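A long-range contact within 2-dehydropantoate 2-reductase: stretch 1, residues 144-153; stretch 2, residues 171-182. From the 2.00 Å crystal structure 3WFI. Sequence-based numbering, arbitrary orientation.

Stretch 1 144-153: SGSVELQNLG
Stretch 2 171-182: GLNAHFSDNIHY

Two parallel β-strands, 147-151 and 174-176, pair along their backbones, and the end of stretch 1 then meets the helix that begins at I180. The strands run in the same N-to-C sense at 33°, with axes 4.5 Å apart at closest approach. Register pairs V147 with A174, E148 with H175 and L149 with F176, at CA-CA distances of 4.3, 4.8 and 5.1 Å. Residues 147-150 are extended (phi -125 to -148°, psi 136 to 157°), as is H175 (-144/146°). N173, at 55/55°, turns the chain into its strand. Bonding alternates as parallel pairing requires: V147 N to N173 O (3.0 Å), H175 N to V147 O (2.8 Å), L149 N to H175 O (2.9 Å) and S177 N to L149 O (3.0 Å). CA-H...O contacts fill the gaps, from A174 CA to V147 O (3.1 Å), E148 CA to H175 O (3.2 Å) and F176 CA to L149 O (3.4 Å). Before the ladder, N173 (chi1 t) sends ND2 to G145 O (3.0 Å, 166°).

V147 (t), L149 (p, chi2 p), A174 and F176 (t, chi2 78°) share one sheet face, where V147 CB lies 3.9 Å from A174 CB; E148 (m, t) and H175 (m, chi2 104°) occupy the other. I180 (m, m) points toward stretch 1, its CD1 3.7 Å from E148 CB. Extended Q150 (t, t, chi3 9°) reaches the helix start: OE1 accepts from H181 N (2.9 Å) and lies 3.0 Å from I180 N, while NE2 gives a weak bond to D178 O (3.2 Å, 125°). N151 (p) places OD1 at the edge of the F176 ring, 3.5 Å from CE1. Finally, L152 (m, t) lays CD2 over a face of the H181 (t) ring, 4.0 Å from its centroid, a CH-π contact. Together the stretches bury 764 Å².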

# COMPACT_ATOMS: atom_id res chain seq x y z
N SER B 144 33.99 6.29 26.26
CA SER B 144 34.69 6.51 25.01
C SER B 144 33.69 6.51 23.84
O SER B 144 32.46 6.48 24.01
CB SER B 144 35.81 5.45 24.86
OG SER B 144 35.31 4.15 24.61
N GLY B 145 34.25 6.61 22.65
CA GLY B 145 33.46 6.67 21.44
C GLY B 145 34.32 6.92 20.21
O GLY B 145 35.54 6.86 20.28
N SER B 146 33.66 7.19 19.09
CA SER B 146 34.34 7.48 17.83
C SER B 146 33.39 8.12 16.82
O SER B 146 32.18 8.17 17.03
CB SER B 146 34.89 6.19 17.22
OG SER B 146 33.82 5.36 16.77
N VAL B 147 33.97 8.61 15.74
CA VAL B 147 33.22 9.18 14.63
C VAL B 147 33.80 8.65 13.33
O VAL B 147 35.02 8.55 13.17
CB VAL B 147 33.30 10.73 14.63
CG1 VAL B 147 32.55 11.31 13.44
CG2 VAL B 147 32.77 11.31 15.94
N GLU B 148 32.91 8.31 12.41
CA GLU B 148 33.29 7.92 11.06
C GLU B 148 32.54 8.82 10.10
O GLU B 148 31.35 9.07 10.31
CB GLU B 148 32.96 6.45 10.76
CG GLU B 148 33.70 5.47 11.67
CD GLU B 148 33.52 4.03 11.25
OE1 GLU B 148 32.60 3.74 10.46
OE2 GLU B 148 34.31 3.18 11.72
N LEU B 149 33.23 9.32 9.08
CA LEU B 149 32.62 10.29 8.16
C LEU B 149 33.13 10.17 6.75
O LEU B 149 34.23 9.64 6.51
CB LEU B 149 32.81 11.73 8.70
CG LEU B 149 34.23 12.32 8.78
CD1 LEU B 149 34.69 12.87 7.43
CD2 LEU B 149 34.30 13.42 9.83
N GLN B 150 32.33 10.66 5.81
CA GLN B 150 32.60 10.55 4.39
C GLN B 150 32.18 11.80 3.63
O GLN B 150 31.16 12.41 3.94
CB GLN B 150 31.86 9.35 3.82
CG GLN B 150 32.24 9.03 2.38
CD GLN B 150 31.67 7.73 1.88
OE1 GLN B 150 30.83 7.10 2.54
NE2 GLN B 150 32.14 7.28 0.72
N ASN B 151 32.96 12.16 2.62
CA ASN B 151 32.58 13.20 1.68
C ASN B 151 31.44 12.73 0.77
O ASN B 151 31.44 11.60 0.30
CB ASN B 151 33.78 13.65 0.82
CG ASN B 151 34.37 12.52 -0.00
OD1 ASN B 151 34.90 11.55 0.54
ND2 ASN B 151 34.27 12.62 -1.32
N LEU B 152 30.49 13.60 0.51
CA LEU B 152 29.54 13.40 -0.59
C LEU B 152 30.00 13.91 -1.95
O LEU B 152 29.54 13.40 -2.97
CB LEU B 152 28.20 14.02 -0.27
CG LEU B 152 27.50 13.33 0.87
CD1 LEU B 152 26.18 14.02 1.12
CD2 LEU B 152 27.28 11.86 0.55
N GLY B 153 30.87 14.90 -1.99
CA GLY B 153 31.29 15.44 -3.28
C GLY B 153 32.51 14.75 -3.84
O GLY B 153 33.45 14.43 -3.11
N GLY B 171 39.71 15.21 20.48
CA GLY B 171 39.50 13.98 21.23
C GLY B 171 38.31 13.16 20.77
O GLY B 171 37.92 12.21 21.44
N LEU B 172 37.74 13.52 19.62
CA LEU B 172 36.52 12.89 19.12
C LEU B 172 36.78 11.59 18.37
O LEU B 172 35.83 10.89 18.01
CB LEU B 172 35.74 13.86 18.23
CG LEU B 172 35.10 15.04 18.97
CD1 LEU B 172 34.77 16.17 18.01
CD2 LEU B 172 33.86 14.58 19.75
N ASN B 173 38.05 11.25 18.15
CA ASN B 173 38.40 9.96 17.57
C ASN B 173 37.69 9.72 16.24
O ASN B 173 37.00 8.71 16.04
CB ASN B 173 38.10 8.84 18.58
CG ASN B 173 38.64 7.49 18.15
OD1 ASN B 173 39.56 7.40 17.34
ND2 ASN B 173 38.07 6.43 18.71
N ALA B 174 37.86 10.68 15.32
CA ALA B 174 37.17 10.68 14.04
C ALA B 174 38.03 10.04 12.97
O ALA B 174 39.25 10.16 12.99
CB ALA B 174 36.80 12.11 13.64
N HIS B 175 37.38 9.37 12.01
CA HIS B 175 38.07 8.72 10.90
C HIS B 175 37.28 8.81 9.62
O HIS B 175 36.05 8.76 9.62
CB HIS B 175 38.33 7.24 11.20
CG HIS B 175 39.03 7.01 12.50
ND1 HIS B 175 38.38 6.55 13.62
CD2 HIS B 175 40.32 7.19 12.86
CE1 HIS B 175 39.25 6.44 14.61
NE2 HIS B 175 40.43 6.84 14.18
N PHE B 176 38.01 8.92 8.51
CA PHE B 176 37.43 8.74 7.19
C PHE B 176 37.02 7.29 6.99
O PHE B 176 37.75 6.37 7.34
CB PHE B 176 38.44 9.12 6.11
CG PHE B 176 37.94 8.90 4.71
CD1 PHE B 176 37.06 9.79 4.13
CD2 PHE B 176 38.34 7.78 3.99
CE1 PHE B 176 36.59 9.58 2.84
CE2 PHE B 176 37.87 7.56 2.71
CZ PHE B 176 37.00 8.47 2.13
N SER B 177 35.84 7.09 6.38
CA SER B 177 35.42 5.79 5.90
C SER B 177 34.73 5.97 4.56
O SER B 177 33.91 6.86 4.42
CB SER B 177 34.46 5.14 6.90
OG SER B 177 33.80 4.04 6.29
N ASP B 178 35.07 5.14 3.58
CA ASP B 178 34.41 5.21 2.27
C ASP B 178 33.16 4.34 2.21
O ASP B 178 32.59 4.12 1.14
CB ASP B 178 35.38 4.84 1.14
CG ASP B 178 35.86 3.39 1.20
OD1 ASP B 178 35.35 2.61 2.03
OD2 ASP B 178 36.76 3.03 0.40
N ASN B 179 32.71 3.85 3.36
CA ASN B 179 31.57 2.93 3.34
C ASN B 179 30.35 3.50 4.03
O ASN B 179 29.34 2.80 4.13
CB ASN B 179 31.99 1.61 3.97
CG ASN B 179 30.98 0.49 3.73
OD1 ASN B 179 30.43 -0.06 4.68
ND2 ASN B 179 30.73 0.17 2.46
N ILE B 180 30.42 4.77 4.44
CA ILE B 180 29.35 5.42 5.22
C ILE B 180 28.08 5.55 4.37
O ILE B 180 26.98 5.29 4.84
CB ILE B 180 29.73 6.86 5.67
CG1 ILE B 180 30.96 6.86 6.57
CG2 ILE B 180 28.57 7.53 6.40
CD1 ILE B 180 30.84 5.96 7.78
N HIS B 181 28.25 5.97 3.12
CA HIS B 181 27.11 6.29 2.26
C HIS B 181 26.34 4.99 1.98
O HIS B 181 25.11 4.94 2.07
CB HIS B 181 27.62 6.91 0.96
CG HIS B 181 26.59 7.69 0.21
ND1 HIS B 181 25.25 7.73 0.56
CD2 HIS B 181 26.71 8.44 -0.91
CE1 HIS B 181 24.60 8.49 -0.30
NE2 HIS B 181 25.46 8.93 -1.21
N TYR B 182 27.10 3.94 1.66
CA TYR B 182 26.54 2.62 1.43
C TYR B 182 25.79 2.14 2.65
O TYR B 182 24.66 1.67 2.52
CB TYR B 182 27.65 1.62 1.09
CG TYR B 182 27.15 0.22 0.73
CD1 TYR B 182 27.10 -0.20 -0.58
CD2 TYR B 182 26.76 -0.68 1.73
CE1 TYR B 182 26.68 -1.48 -0.91
CE2 TYR B 182 26.33 -1.96 1.42
CZ TYR B 182 26.29 -2.36 0.09
OH TYR B 182 25.84 -3.62 -0.23